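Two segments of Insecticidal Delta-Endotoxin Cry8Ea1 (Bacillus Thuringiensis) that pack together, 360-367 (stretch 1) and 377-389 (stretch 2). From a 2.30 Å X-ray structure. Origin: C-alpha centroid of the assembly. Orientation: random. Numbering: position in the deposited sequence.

Stretch 1, residues 360-367: GVSKVVFD
Stretch 2 377-389: TTFTYNPGSEGIG

Stretch 1 is a β-strand throughout, and 377-381 of stretch 2 forms an antiparallel strand beside it. The strand axes make an angle of 166° and approach to 4.7 Å. Residues 382-388 leave the ladder as a loop. Together the stretches bury 630 Å², both sides summed.

G360 is extended (phi/psi 172/160) and touches nothing in stretch 2. V361 (-84/123, chi1 t) is buried. Its O lies 3.9 Å from Y381 CE2, at the edge of the tyrosine ring.

S362 breaks the extended pattern with phi/psi -97/-16. Its side chain is small enough to sit under the loop: chi1 is p, and CB is 3.5 Å from S385 OG. I388 points toward stretch 1, and its CD1 is 4.1 Å from S362 OG. S362 O packs 3.5 Å from P383 CD. A water donates to S362 O at 2.6 Å and accepts from G384 N at 3.1 Å and S385 OG (chi1 m) at 2.8 Å, so it ties the loop to the strand where direct pairing has ended. G384 has phi/psi 114/114, which calls for glycine.

K363 (-163/135) lies opposite N382, CA to CA 4.6 Å. Its CA makes a CA-H...O contact of 3.1 Å with Y381 O. The side chain is all t, a long partly exposed arm whose methylenes pass beside N382.

V364 (-137/125, chi1 t) pairs with Y381 (-94/108). V364 N donates to Y381 O and Y381 N donates to V364 O, both at 2.9 Å. Y381 chi1 is t and chi2 73°. V364 CG2 reaches Y381 CD2 at 4.4 Å; both residues are buried, on the same sheet face as F366 and F379.

V365 (-101/118, chi1 t) is on the other face, in a non-hydrogen-bonded pair with T380 (-124/124, chi1 m), CA to CA 4.6 Å. V365 CG1 meets T378 CG2 at 3.4 Å, and V365 CG2 meets T380 CG2 at 4.1 Å. The β-branched threonines offer methyls to the valine on this more open face.

F366 (-101/114) pairs with F379 (-117/128). F366 N donates to F379 O at 2.8 Å, and F379 N donates to F366 O at 2.9 Å; both bonds are nearly straight. F366 chi1 is -46° and chi2 82°. Its buried ring puts CD1 3.9 Å from F379 CB and CE1 4.3 Å from Y381 CB. F379 has chi1 -60° and chi2 105°, and the end of its side chain leads away.

D367 (-91/124, chi1 m, chi2 -35°) faces T378 (-111/141, chi1 m) in a non-hydrogen-bonded pair, CA to CA 4.8 Å. D367 OD1 is 3.7 Å from T378 CG2.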

ATOM      1  N   GLY A 360      30.005   0.586   2.072  1.00 20.80           N
ATOM      2  CA  GLY A 360      29.298   1.592   2.872  1.00 19.69           C
ATOM      3  C   GLY A 360      28.746   2.729   2.048  1.00 19.10           C
ATOM      4  O   GLY A 360      29.224   2.974   0.948  1.00 19.68           O
ATOM      5  N   VAL A 361      27.768   3.450   2.588  1.00 18.29           N
ATOM      6  CA  VAL A 361      27.111   4.535   1.863  1.00 17.29           C
ATOM      7  C   VAL A 361      27.968   5.815   2.020  1.00 17.81           C
ATOM      8  O   VAL A 361      28.253   6.257   3.152  1.00 17.20           O
ATOM      9  CB  VAL A 361      25.661   4.735   2.402  1.00 18.11           C
ATOM     10  CG1 VAL A 361      24.981   6.041   1.852  1.00 15.51           C
ATOM     11  CG2 VAL A 361      24.802   3.473   2.138  1.00 14.31           C
ATOM     12  N   SER A 362      28.373   6.395   0.891  1.00 17.51           N
ATOM     13  CA  SER A 362      29.220   7.621   0.899  1.00 18.31           C
ATOM     14  C   SER A 362      28.429   8.921   0.731  1.00 17.82           C
ATOM     15  O   SER A 362      28.917  10.018   1.018  1.00 18.54           O
ATOM     16  CB  SER A 362      30.274   7.527  -0.197  1.00 18.04           C
ATOM     17  OG  SER A 362      29.594   7.395  -1.431  1.00 19.61           O
ATOM     18  N   LYS A 363      27.194   8.793   0.289  1.00 17.31           N
ATOM     19  CA  LYS A 363      26.412   9.958  -0.060  1.00 17.71           C
ATOM     20  C   LYS A 363      24.934   9.628  -0.138  1.00 16.83           C
ATOM     21  O   LYS A 363      24.563   8.612  -0.724  1.00 17.11           O
ATOM     22  CB  LYS A 363      26.873  10.525  -1.411  1.00 16.75           C
ATOM     23  CG  LYS A 363      26.187  11.835  -1.785  1.00 17.51           C
ATOM     24  CD  LYS A 363      26.848  12.370  -3.061  1.00 20.43           C
ATOM     25  CE  LYS A 363      26.151  13.603  -3.617  1.00 23.93           C
ATOM     26  NZ  LYS A 363      26.725  13.837  -4.996  1.00 28.21           N
ATOM     27  N   VAL A 364      24.107  10.480   0.448  1.00 16.16           N
ATOM     28  CA  VAL A 364      22.640  10.404   0.253  1.00 17.07           C
ATOM     29  C   VAL A 364      22.046  11.800   0.035  1.00 17.30           C
ATOM     30  O   VAL A 364      22.234  12.673   0.860  1.00 17.58           O
ATOM     31  CB  VAL A 364      21.868   9.728   1.463  1.00 16.69           C
ATOM     32  CG1 VAL A 364      20.372   9.586   1.124  1.00 15.08           C
ATOM     33  CG2 VAL A 364      22.467   8.386   1.813  1.00 14.27           C
ATOM     34  N   VAL A 365      21.330  11.984  -1.064  1.00 17.99           N
ATOM     35  CA  VAL A 365      20.536  13.207  -1.296  1.00 19.44           C
ATOM     36  C   VAL A 365      19.040  12.932  -0.988  1.00 19.85           C
ATOM     37  O   VAL A 365      18.429  12.057  -1.620  1.00 20.33           O
ATOM     38  CB  VAL A 365      20.707  13.710  -2.756  1.00 20.04           C
ATOM     39  CG1 VAL A 365      19.924  14.998  -2.981  1.00 21.80           C
ATOM     40  CG2 VAL A 365      22.210  13.942  -3.077  1.00 19.27           C
ATOM     41  N   PHE A 366      18.486  13.637  -0.001  1.00 19.06           N
ATOM     42  CA  PHE A 366      17.070  13.542   0.339  1.00 20.01           C
ATOM     43  C   PHE A 366      16.296  14.747  -0.240  1.00 21.23           C
ATOM     44  O   PHE A 366      16.481  15.897   0.215  1.00 21.73           O
ATOM     45  CB  PHE A 366      16.842  13.528   1.865  1.00 18.41           C
ATOM     46  CG  PHE A 366      17.762  12.582   2.664  1.00 17.79           C
ATOM     47  CD1 PHE A 366      19.067  12.980   3.024  1.00 16.30           C
ATOM     48  CD2 PHE A 366      17.295  11.334   3.109  1.00 15.42           C
ATOM     49  CE1 PHE A 366      19.919  12.130   3.780  1.00 16.20           C
ATOM     50  CE2 PHE A 366      18.116  10.480   3.895  1.00 15.44           C
ATOM     51  CZ  PHE A 366      19.425  10.879   4.238  1.00 17.57           C
ATOM     52  N   ASP A 367      15.403  14.497  -1.191  1.00 21.48           N
ATOM     53  CA  ASP A 367      14.574  15.575  -1.711  1.00 22.59           C
ATOM     54  C   ASP A 367      13.309  15.624  -0.897  1.00 22.51           C
ATOM     55  O   ASP A 367      12.622  14.622  -0.773  1.00 22.76           O
ATOM     56  CB  ASP A 367      14.247  15.377  -3.171  1.00 22.41           C
ATOM     57  CG  ASP A 367      15.474  15.428  -4.065  1.00 26.15           C
ATOM     58  OD1 ASP A 367      16.419  16.212  -3.792  1.00 32.73           O
ATOM     59  OD2 ASP A 367      15.473  14.715  -5.087  1.00 29.51           O
ATOM     60  N   THR A 377      13.001  21.569  -0.099  1.00 27.86           N
ATOM     61  CA  THR A 377      14.419  21.655   0.247  1.00 27.51           C
ATOM     62  C   THR A 377      15.143  20.325  -0.030  1.00 27.00           C
ATOM     63  O   THR A 377      14.501  19.280  -0.211  1.00 26.46           O
ATOM     64  CB  THR A 377      14.626  22.148   1.714  1.00 28.11           C
ATOM     65  OG1 THR A 377      15.937  22.733   1.848  1.00 30.04           O
ATOM     66  CG2 THR A 377      14.487  21.010   2.708  1.00 27.98           C
ATOM     67  N   THR A 378      16.469  20.386  -0.121  1.00 26.92           N
ATOM     68  CA  THR A 378      17.325  19.195  -0.218  1.00 26.87           C
ATOM     69  C   THR A 378      18.136  19.039   1.052  1.00 26.05           C
ATOM     70  O   THR A 378      18.612  20.018   1.611  1.00 26.49           O
ATOM     71  CB  THR A 378      18.314  19.296  -1.402  1.00 27.46           C
ATOM     72  OG1 THR A 378      17.594  19.688  -2.567  1.00 30.80           O
ATOM     73  CG2 THR A 378      18.984  17.983  -1.712  1.00 25.51           C
ATOM     74  N   PHE A 379      18.296  17.801   1.499  1.00 25.08           N
ATOM     75  CA  PHE A 379      19.221  17.482   2.588  1.00 23.89           C
ATOM     76  C   PHE A 379      20.264  16.581   1.990  1.00 23.58           C
ATOM     77  O   PHE A 379      19.939  15.611   1.329  1.00 24.40           O
ATOM     78  CB  PHE A 379      18.484  16.762   3.732  1.00 23.91           C
ATOM     79  CG  PHE A 379      17.352  17.579   4.330  1.00 24.03           C
ATOM     80  CD1 PHE A 379      16.026  17.273   4.042  1.00 24.79           C
ATOM     81  CD2 PHE A 379      17.625  18.673   5.172  1.00 25.07           C
ATOM     82  CE1 PHE A 379      14.977  18.026   4.595  1.00 26.15           C
ATOM     83  CE2 PHE A 379      16.604  19.441   5.732  1.00 27.00           C
ATOM     84  CZ  PHE A 379      15.267  19.112   5.452  1.00 27.31           C
ATOM     85  N   THR A 380      21.526  16.928   2.179  1.00 23.36           N
ATOM     86  CA  THR A 380      22.597  16.119   1.647  1.00 21.89           C
ATOM     87  C   THR A 380      23.550  15.687   2.726  1.00 21.36           C
ATOM     88  O   THR A 380      24.111  16.511   3.464  1.00 19.42           O
ATOM     89  CB  THR A 380      23.400  16.858   0.560  1.00 22.22           C
ATOM     90  OG1 THR A 380      22.491  17.447  -0.384  1.00 20.58           O
ATOM     91  CG2 THR A 380      24.337  15.900  -0.118  1.00 20.14           C
ATOM     92  N   TYR A 381      23.695  14.363   2.779  1.00 20.66           N
ATOM     93  CA  TYR A 381      24.780  13.694   3.438  1.00 19.63           C
ATOM     94  C   TYR A 381      25.909  13.402   2.407  1.00 20.20           C
ATOM     95  O   TYR A 381      25.763  12.553   1.529  1.00 18.80           O
ATOM     96  CB  TYR A 381      24.246  12.384   4.063  1.00 18.71           C
ATOM     97  CG  TYR A 381      25.309  11.513   4.671  1.00 18.37           C
ATOM     98  CD1 TYR A 381      25.929  11.880   5.891  1.00 16.48           C
ATOM     99  CD2 TYR A 381      25.722  10.339   4.037  1.00 13.97           C
ATOM    100  CE1 TYR A 381      26.933  11.070   6.470  1.00 14.60           C
ATOM    101  CE2 TYR A 381      26.754   9.550   4.581  1.00 14.60           C
ATOM    102  CZ  TYR A 381      27.322   9.908   5.808  1.00 17.51           C
ATOM    103  OH  TYR A 381      28.302   9.119   6.372  1.00 20.03           O
ATOM    104  N   ASN A 382      27.027  14.130   2.513  1.00 21.42           N
ATOM    105  CA  ASN A 382      28.235  13.786   1.755  1.00 21.54           C
ATOM    106  C   ASN A 382      29.549  14.142   2.459  1.00 21.53           C
ATOM    107  O   ASN A 382      30.151  15.176   2.179  1.00 22.00           O
ATOM    108  CB  ASN A 382      28.169  14.365   0.342  1.00 21.04           C
ATOM    109  CG  ASN A 382      29.309  13.844  -0.574  1.00 22.67           C
ATOM    110  OD1 ASN A 382      30.097  12.937  -0.221  1.00 20.88           O
ATOM    111  ND2 ASN A 382      29.398  14.439  -1.761  1.00 24.92           N
ATOM    112  N   PRO A 383      30.028  13.273   3.366  1.00 22.03           N
ATOM    113  CA  PRO A 383      31.273  13.671   4.069  1.00 22.37           C
ATOM    114  C   PRO A 383      32.514  13.731   3.156  1.00 23.41           C
ATOM    115  O   PRO A 383      33.450  14.454   3.482  1.00 24.39           O
ATOM    116  CB  PRO A 383      31.434  12.621   5.164  1.00 22.25           C
ATOM    117  CG  PRO A 383      30.506  11.484   4.759  1.00 21.69           C
ATOM    118  CD  PRO A 383      29.495  11.975   3.821  1.00 21.70           C
ATOM    119  N   GLY A 384      32.509  13.005   2.031  1.00 23.06           N
ATOM    120  CA  GLY A 384      33.557  13.128   1.011  1.00 23.50           C
ATOM    121  C   GLY A 384      34.404  11.887   0.852  1.00 23.68           C
ATOM    122  O   GLY A 384      35.092  11.500   1.769  1.00 24.50           O
ATOM    123  N   SER A 385      34.312  11.236  -0.301  1.00 24.09           N
ATOM    124  CA  SER A 385      35.094  10.052  -0.588  1.00 23.91           C
ATOM    125  C   SER A 385      35.860  10.255  -1.885  1.00 24.86           C
ATOM    126  O   SER A 385      35.550  11.156  -2.675  1.00 25.10           O
ATOM    127  CB  SER A 385      34.187   8.828  -0.688  1.00 23.68           C
ATOM    128  OG  SER A 385      33.539   8.556   0.557  1.00 22.40           O
ATOM    129  N   GLU A 386      36.861   9.410  -2.102  1.00 25.46           N
ATOM    130  CA  GLU A 386      37.745   9.532  -3.264  1.00 26.28           C
ATOM    131  C   GLU A 386      38.310   8.154  -3.651  1.00 25.13           C
ATOM    132  O   GLU A 386      38.610   7.332  -2.784  1.00 23.26           O
ATOM    133  CB  GLU A 386      38.882  10.517  -2.949  1.00 27.13           C
ATOM    134  CG  GLU A 386      39.084  11.645  -3.985  1.00 32.76           C
ATOM    135  CD  GLU A 386      37.862  12.564  -4.232  1.00 37.99           C
ATOM    136  OE1 GLU A 386      37.751  13.618  -3.562  1.00 40.81           O
ATOM    137  OE2 GLU A 386      37.037  12.266  -5.134  1.00 39.69           O
ATOM    138  N   GLY A 387      38.413   7.914  -4.961  1.00 25.08           N
ATOM    139  CA  GLY A 387      38.958   6.664  -5.509  1.00 24.97           C
ATOM    140  C   GLY A 387      38.155   5.406  -5.203  1.00 24.74           C
ATOM    141  O   GLY A 387      38.723   4.328  -5.108  1.00 25.37           O
ATOM    142  N   ILE A 388      36.838   5.532  -5.051  1.00 23.99           N
ATOM    143  CA  ILE A 388      36.019   4.399  -4.677  1.00 23.27           C
ATOM    144  C   ILE A 388      35.181   3.868  -5.859  1.00 24.22           C
ATOM    145  O   ILE A 388      34.894   4.608  -6.811  1.00 24.16           O
ATOM    146  CB  ILE A 388      35.074   4.765  -3.531  1.00 22.83           C
ATOM    147  CG1 ILE A 388      34.348   6.084  -3.856  1.00 23.16           C
ATOM    148  CG2 ILE A 388      35.834   4.849  -2.222  1.00 18.43           C
ATOM    149  CD1 ILE A 388      32.909   6.109  -3.451  1.00 21.58           C
ATOM    150  N   GLY A 389      34.793   2.591  -5.787  1.00 24.59           N
ATOM    151  CA  GLY A 389      33.630   2.104  -6.552  1.00 24.60           C
ATOM    152  C   GLY A 389      32.339   2.647  -5.949  1.00 25.45           C
ATOM    153  O   GLY A 389      32.228   2.842  -4.737  1.00 25.88           O
TER
HETATM  154  O   HOH W   1      31.441  10.139   1.397  1.00 14.58           O